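Local coordinates for poly(ADP-ribose) glycohydrolase from Thermomonospora curvata, a protein that hydrolyses the ribose–ribose glycosidic bonds of poly(ADP-ribose), breaking the polymer down to ADP-ribose, in two crystal structures: PDB 3SII (chain A, 1.48 Å), residues E71-A76 and A256-A261; PDB 3SIJ (chain B, 1.90 Å), residues E71-A76 and A256-A261. Both blocks share one frame: the second was fitted to the first on N, CA, C and O of the twelve residues, RMSD 0.21 Å. Numbering follows each deposited sequence.

Structure 1 (3SII); sequences EETTLA and AVWDTA. With A1R (5'-O-[(S)-{[(S)-{[(2R,3R,4S)-3,4-dihydroxypyrrolidin-2-yl]methoxy}(hydroxy)phosphoryl]oxy}(hydroxy)phosphoryl]adenosine), chain C.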
loop_
_atom_site.group_PDB
_atom_site.type_symbol
_atom_site.label_atom_id
_atom_site.label_comp_id
_atom_site.label_asym_id
_atom_site.label_seq_id
_atom_site.Cartn_x
_atom_site.Cartn_y
_atom_site.Cartn_z
ATOM N N GLU A 71 2.519 11.940 10.533
ATOM C CA GLU A 71 2.332 12.654 9.264
ATOM C C GLU A 71 3.347 12.197 8.218
ATOM O O GLU A 71 3.558 12.855 7.190
ATOM C CB GLU A 71 2.443 14.167 9.469
ATOM C CG GLU A 71 1.402 14.741 10.414
ATOM C CD GLU A 71 1.458 16.257 10.478
ATOM O OE1 GLU A 71 1.486 16.893 9.404
ATOM O OE2 GLU A 71 1.481 16.810 11.597
ATOM N N GLU A 72 3.976 11.062 8.496
ATOM C CA GLU A 72 4.902 10.442 7.562
ATOM C C GLU A 72 4.214 9.956 6.292
ATOM O O GLU A 72 3.054 9.538 6.315
ATOM C CB GLU A 72 5.569 9.237 8.223
ATOM C CG GLU A 72 6.579 9.562 9.305
ATOM C CD GLU A 72 6.989 8.327 10.077
ATOM O OE1 GLU A 72 6.089 7.598 10.550
ATOM O OE2 GLU A 72 8.208 8.068 10.196
ATOM N N THR A 73 4.944 9.982 5.184
ATOM C CA THR A 73 4.553 9.189 4.028
ATOM C C THR A 73 4.674 7.702 4.370
ATOM O O THR A 73 5.385 7.308 5.303
ATOM C CB THR A 73 5.449 9.447 2.806
ATOM O OG1 THR A 73 6.795 9.047 3.121
ATOM C CG2 THR A 73 5.431 10.925 2.420
ATOM N N THR A 74 3.957 6.883 3.617
ATOM C CA THR A 74 4.070 5.434 3.724
ATOM C C THR A 74 5.537 4.995 3.706
ATOM O O THR A 74 5.981 4.234 4.579
ATOM C CB THR A 74 3.332 4.750 2.565
ATOM O OG1 THR A 74 1.995 5.260 2.484
ATOM C CG2 THR A 74 3.285 3.231 2.758
ATOM N N LEU A 75 6.287 5.454 2.712
ATOM C CA LEU A 75 7.684 5.043 2.614
ATOM C C LEU A 75 8.563 5.571 3.750
ATOM O O LEU A 75 9.471 4.868 4.196
ATOM C CB LEU A 75 8.260 5.419 1.255
ATOM C CG LEU A 75 7.729 4.545 0.116
ATOM C CD1 LEU A 75 8.391 4.913 -1.200
ATOM C CD2 LEU A 75 7.914 3.067 0.419
ATOM N N ALA A 76 8.302 6.785 4.235
ATOM C CA ALA A 76 9.119 7.308 5.322
ATOM C C ALA A 76 8.917 6.472 6.583
ATOM O O ALA A 76 9.880 6.124 7.278
ATOM C CB ALA A 76 8.790 8.765 5.598
ATOM N N ALA A 256 0.472 6.063 8.850
ATOM C CA ALA A 256 1.272 7.126 8.258
ATOM C C ALA A 256 0.377 7.867 7.281
ATOM O O ALA A 256 0.029 7.351 6.218
ATOM C CB ALA A 256 2.493 6.536 7.558
ATOM N N VAL A 257 -0.010 9.083 7.654
ATOM C CA VAL A 257 -0.966 9.846 6.870
ATOM C C VAL A 257 -0.367 11.205 6.513
ATOM O O VAL A 257 -0.335 12.137 7.340
ATOM C CB VAL A 257 -2.292 10.029 7.621
ATOM C CG1 VAL A 257 -3.325 10.651 6.682
ATOM C CG2 VAL A 257 -2.781 8.683 8.171
ATOM N N TRP A 258 0.115 11.298 5.277
ATOM C CA TRP A 258 0.705 12.513 4.728
ATOM C C TRP A 258 -0.355 13.214 3.882
ATOM O O TRP A 258 -0.654 12.781 2.767
ATOM C CB TRP A 258 1.916 12.152 3.863
ATOM C CG TRP A 258 2.559 13.335 3.214
ATOM C CD1 TRP A 258 3.115 14.411 3.847
ATOM C CD2 TRP A 258 2.711 13.573 1.812
ATOM N NE1 TRP A 258 3.608 15.301 2.924
ATOM C CE2 TRP A 258 3.372 14.810 1.665
ATOM C CE3 TRP A 258 2.359 12.859 0.663
ATOM C CZ2 TRP A 258 3.681 15.352 0.419
ATOM C CZ3 TRP A 258 2.667 13.398 -0.578
ATOM C CH2 TRP A 258 3.325 14.632 -0.689
ATOM N N ASP A 259 -0.920 14.292 4.420
ATOM C CA ASP A 259 -2.060 14.966 3.801
ATOM C C ASP A 259 -1.715 16.433 3.607
ATOM O O ASP A 259 -1.643 17.192 4.574
ATOM C CB ASP A 259 -3.296 14.841 4.706
ATOM C CG ASP A 259 -4.566 15.334 4.043
ATOM O OD1 ASP A 259 -4.490 15.910 2.932
ATOM O OD2 ASP A 259 -5.650 15.144 4.641
ATOM N N THR A 260 -1.510 16.834 2.358
ATOM C CA THR A 260 -1.064 18.189 2.072
ATOM C C THR A 260 -2.211 19.193 1.945
ATOM O O THR A 260 -1.975 20.392 1.797
ATOM C CB THR A 260 -0.191 18.237 0.802
ATOM O OG1 THR A 260 -0.958 17.810 -0.329
ATOM C CG2 THR A 260 1.026 17.329 0.963
ATOM N N ALA A 261 -3.448 18.715 1.997
ATOM C CA ALA A 261 -4.589 19.626 1.932
ATOM C C ALA A 261 -4.660 20.477 3.197
ATOM O O ALA A 261 -4.195 20.059 4.263
ATOM C CB ALA A 261 -5.876 18.847 1.735
HETATM N N1 A1R C . 1.823 8.461 2.268
HETATM C C2 A1R C . 0.853 8.486 3.230
HETATM N N3 A1R C . -0.360 9.073 3.024
HETATM C C4 A1R C . -0.501 9.609 1.823
HETATM C C5 A1R C . 0.410 9.631 0.770
HETATM C C6 A1R C . 1.613 9.018 1.056
HETATM N N6 A1R C . 2.665 8.976 0.090
HETATM N N7 A1R C . -0.131 10.287 -0.330
HETATM C C8 A1R C . -1.370 10.652 0.052
HETATM N N9 A1R C . -1.650 10.273 1.352
HETATM C "C1'" A1R C . -2.873 10.464 2.111
HETATM C "C2'" A1R C . -3.707 11.609 1.649
HETATM O "O2'" A1R C . -4.339 12.212 2.727
HETATM C "C3'" A1R C . -4.704 10.980 0.755
HETATM O "O3'" A1R C . -5.906 11.668 0.738
HETATM O "O4'" A1R C . -3.682 9.320 2.007
HETATM C "C4'" A1R C . -4.883 9.630 1.351
HETATM C "C5'" A1R C . -5.281 8.596 0.319
HETATM O "O5'" A1R C . -4.331 8.520 -0.697
HETATM P PA A1R C . -4.772 8.185 -2.199
HETATM O O1A A1R C . -3.473 7.863 -2.882
HETATM O O2A A1R C . -5.556 9.256 -2.871
HETATM O O3A A1R C . -5.595 6.837 -2.062
HETATM P PB A1R C . -6.991 6.409 -2.718
HETATM O O1B A1R C . -8.137 7.293 -2.284
HETATM O O2B A1R C . -7.210 4.978 -2.318
HETATM O O5N A1R C . -6.869 6.601 -4.279
HETATM C C5N A1R C . -6.341 5.604 -5.099
HETATM N N4N A1R C . -5.198 6.678 -6.404
HETATM C C1N A1R C . -3.897 6.250 -6.902
HETATM O O2N A1R C . -3.483 4.404 -8.332
HETATM C C2N A1R C . -4.024 4.775 -7.128
HETATM O O3N A1R C . -6.176 4.869 -8.140
HETATM C C3N A1R C . -5.480 4.520 -6.994
HETATM C C4N A1R C . -6.274 5.558 -6.353
HETATM O O HOH W 1 0.658 4.992 4.716
#
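Thr74 OG1 is gripped by Gln111 and by water 1, which lies 2.6 Å from that hydroxyl oxygen and is hydrogen-bonded across the contact to Ala256 O at 2.9 Å. The segments follow neighbouring parallel strands, 66-70 and 252-256, of the macrodomain sheet, and here they hold the adenine of the inhibitor ADP-HPD. Thr73 is the N-cap of helix 74-84: its hydroxyl, between backbone N and carbonyl carbon (chi1 63°), accepts from Ala76 N at 2.9 Å and also meets Asp159. That turn leaves the methyl CG2 3.8 Å from Trp258 CG, so one threonine serves both helix and indole. The small methyl of Ala256 lets the backbone of Glu72 come close, CB to Glu72 O being 3.3 Å. Glu72 carries its carboxylate away to Thr70 and Arg80. At the helix start, Thr74 N donates to adenine N1 of the inhibitor over 3.0 Å (157°). The indole flanks the base, Trp258 CE3 being 3.7 Å from its N7, while Asp259, salt-bridged to Arg266, lies beside the ribose.

What differs
The bond lost is that of Thr74(A) N to adenine N1 of the inhibitor, 3.0 Å long; no ligand is modelled there in structure 2. Water 2 of structure 2 stands at the place of the adenine atom C2, where it meets Glu72(B) O, Ala256(B) O and Trp258(B) N. Kept are the helix cap, Ala76(A) N to Thr73(A) OG1 and Ala76(B) N to Thr73(B) OG1, and the water beside the Thr74 hydroxyl, water 1 matching water 3. The comparable side chains hold their places: those of Glu72(A), Thr73(A), Thr74(A), Val257(A) and Asp259(A) and their counterparts coincide within the error, consistent with an adenine site that is preformed at these residues. The second crystal also carries an engineered substitution elsewhere, so no single cause can be assigned. In the packing, the inhibitor of structure 1 touches Thr73(A) CA with adenine N1 at 3.3 Å and Asp259(A) CG with ribose O2' at 3.4 Å, whereas no ligand is modelled beside Thr73(B) and Asp259(B).

Structure 2 (3SIJ); sequences EETTLA and AVWDTA. It carries 1 engineered substitution outside these segments.
Gln111 and water 3 both hold Thr74 OG1; the water stands 2.5 Å from this oxygen and is hydrogen-bonded across the contact to Ala256 O at 3.0 Å. As N-cap of the following helix, Thr73 keeps its hydroxyl between backbone N and carbonyl carbon (chi1 63°), where OG1 accepts from Ala76 N at 3.0 Å and also meets Asp159. The same rotation places the methyl alongside the indole, CG2 being 4.2 Å from Trp258 CD2; the tryptophan is poorly ordered, so this distance is approximate. Ala256 suits the close approach of the two segments, its CB lying 3.4 Å from Glu72 O, and Glu72 directs its carboxylate to Thr70 and Arg80. A further water, water 2, joins three backbone groups: it donates to Glu72 O and to Ala256 O and accepts from Trp258 N at 2.9 Å. One carbonyl from each segment and the amide of Trp258 thus share one water, where no direct hydrogen bond links the segments. Asp259, an acid suited to pairing with a base, is salt-bridged to Arg266.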
loop_
_atom_site.group_PDB
_atom_site.type_symbol
_atom_site.label_atom_id
_atom_site.label_comp_id
_atom_site.label_asym_id
_atom_site.label_seq_id
_atom_site.Cartn_x
_atom_site.Cartn_y
_atom_site.Cartn_z
ATOM N N GLU B 71 2.486 11.972 10.392
ATOM C CA GLU B 71 2.338 12.708 9.142
ATOM C C GLU B 71 3.306 12.202 8.079
ATOM O O GLU B 71 3.486 12.826 7.032
ATOM C CB GLU B 71 2.533 14.215 9.370
ATOM C CG GLU B 71 1.343 14.889 10.038
ATOM C CD GLU B 71 1.561 16.372 10.270
ATOM O OE1 GLU B 71 1.993 17.064 9.325
ATOM O OE2 GLU B 71 1.303 16.841 11.404
ATOM N N GLU B 72 3.921 11.059 8.346
ATOM C CA GLU B 72 4.885 10.488 7.421
ATOM C C GLU B 72 4.212 10.008 6.145
ATOM O O GLU B 72 3.027 9.680 6.141
ATOM C CB GLU B 72 5.584 9.296 8.070
ATOM C CG GLU B 72 6.513 9.642 9.218
ATOM C CD GLU B 72 6.869 8.413 10.014
ATOM O OE1 GLU B 72 5.932 7.732 10.483
ATOM O OE2 GLU B 72 8.074 8.106 10.146
ATOM N N THR B 73 4.979 9.963 5.063
ATOM C CA THR B 73 4.591 9.192 3.894
ATOM C C THR B 73 4.689 7.717 4.268
ATOM O O THR B 73 5.333 7.352 5.261
ATOM C CB THR B 73 5.539 9.445 2.719
ATOM O OG1 THR B 73 6.854 9.006 3.075
ATOM C CG2 THR B 73 5.586 10.943 2.374
ATOM N N THR B 74 4.047 6.872 3.474
ATOM C CA THR B 74 4.111 5.431 3.679
ATOM C C THR B 74 5.559 4.946 3.756
ATOM O O THR B 74 5.947 4.234 4.680
ATOM C CB THR B 74 3.396 4.718 2.519
ATOM O OG1 THR B 74 2.043 5.181 2.446
ATOM C CG2 THR B 74 3.422 3.184 2.711
ATOM N N LEU B 75 6.363 5.334 2.778
ATOM C CA LEU B 75 7.750 4.886 2.729
ATOM C C LEU B 75 8.650 5.505 3.815
ATOM O O LEU B 75 9.577 4.860 4.290
ATOM C CB LEU B 75 8.328 5.106 1.328
ATOM C CG LEU B 75 7.733 4.192 0.254
ATOM C CD1 LEU B 75 8.308 4.560 -1.095
ATOM C CD2 LEU B 75 7.979 2.708 0.576
ATOM N N ALA B 76 8.376 6.743 4.207
ATOM C CA ALA B 76 9.082 7.336 5.342
ATOM C C ALA B 76 8.869 6.499 6.603
ATOM O O ALA B 76 9.817 6.178 7.305
ATOM C CB ALA B 76 8.639 8.793 5.570
ATOM N N ALA B 256 0.371 6.010 8.663
ATOM C CA ALA B 256 1.172 7.080 8.089
ATOM C C ALA B 256 0.278 7.877 7.177
ATOM O O ALA B 256 -0.113 7.412 6.100
ATOM C CB ALA B 256 2.361 6.511 7.321
ATOM N N VAL B 257 -0.070 9.080 7.621
ATOM C CA VAL B 257 -1.033 9.896 6.905
ATOM C C VAL B 257 -0.437 11.271 6.626
ATOM O O VAL B 257 -0.590 12.195 7.415
ATOM C CB VAL B 257 -2.339 10.051 7.693
ATOM C CG1 VAL B 257 -3.408 10.685 6.816
ATOM C CG2 VAL B 257 -2.823 8.706 8.199
ATOM N N TRP B 258 0.265 11.382 5.505
ATOM C CA TRP B 258 0.797 12.657 5.054
ATOM C C TRP B 258 -0.260 13.348 4.209
ATOM O O TRP B 258 -0.493 12.973 3.060
ATOM C CB TRP B 258 2.076 12.439 4.247
ATOM C CG TRP B 258 2.590 13.662 3.549
ATOM C CD1 TRP B 258 3.126 14.776 4.128
ATOM C CD2 TRP B 258 2.632 13.885 2.134
ATOM N NE1 TRP B 258 3.491 15.682 3.161
ATOM C CE2 TRP B 258 3.199 15.158 1.928
ATOM C CE3 TRP B 258 2.242 13.132 1.020
ATOM C CZ2 TRP B 258 3.385 15.696 0.654
ATOM C CZ3 TRP B 258 2.428 13.668 -0.245
ATOM C CH2 TRP B 258 2.993 14.937 -0.416
ATOM N N ASP B 259 -0.908 14.355 4.787
ATOM C CA ASP B 259 -1.990 15.047 4.097
ATOM C C ASP B 259 -1.569 16.453 3.672
ATOM O O ASP B 259 -1.230 17.289 4.512
ATOM C CB ASP B 259 -3.230 15.108 4.991
ATOM C CG ASP B 259 -4.513 15.291 4.199
ATOM O OD1 ASP B 259 -4.440 15.667 3.009
ATOM O OD2 ASP B 259 -5.598 15.064 4.770
ATOM N N THR B 260 -1.593 16.704 2.365
ATOM C CA THR B 260 -1.209 18.005 1.818
ATOM C C THR B 260 -2.313 19.050 1.964
ATOM O O THR B 260 -2.039 20.225 2.221
ATOM C CB THR B 260 -0.814 17.910 0.324
ATOM O OG1 THR B 260 -1.583 16.883 -0.314
ATOM C CG2 THR B 260 0.665 17.596 0.179
ATOM N N ALA B 261 -3.558 18.617 1.795
ATOM C CA ALA B 261 -4.701 19.520 1.891
ATOM C C ALA B 261 -4.625 20.400 3.139
ATOM O O ALA B 261 -4.033 20.010 4.145
ATOM C CB ALA B 261 -6.002 18.734 1.875
HETATM O O HOH W 2 0.967 9.207 3.738
HETATM O O HOH W 3 0.436 4.986 4.408
#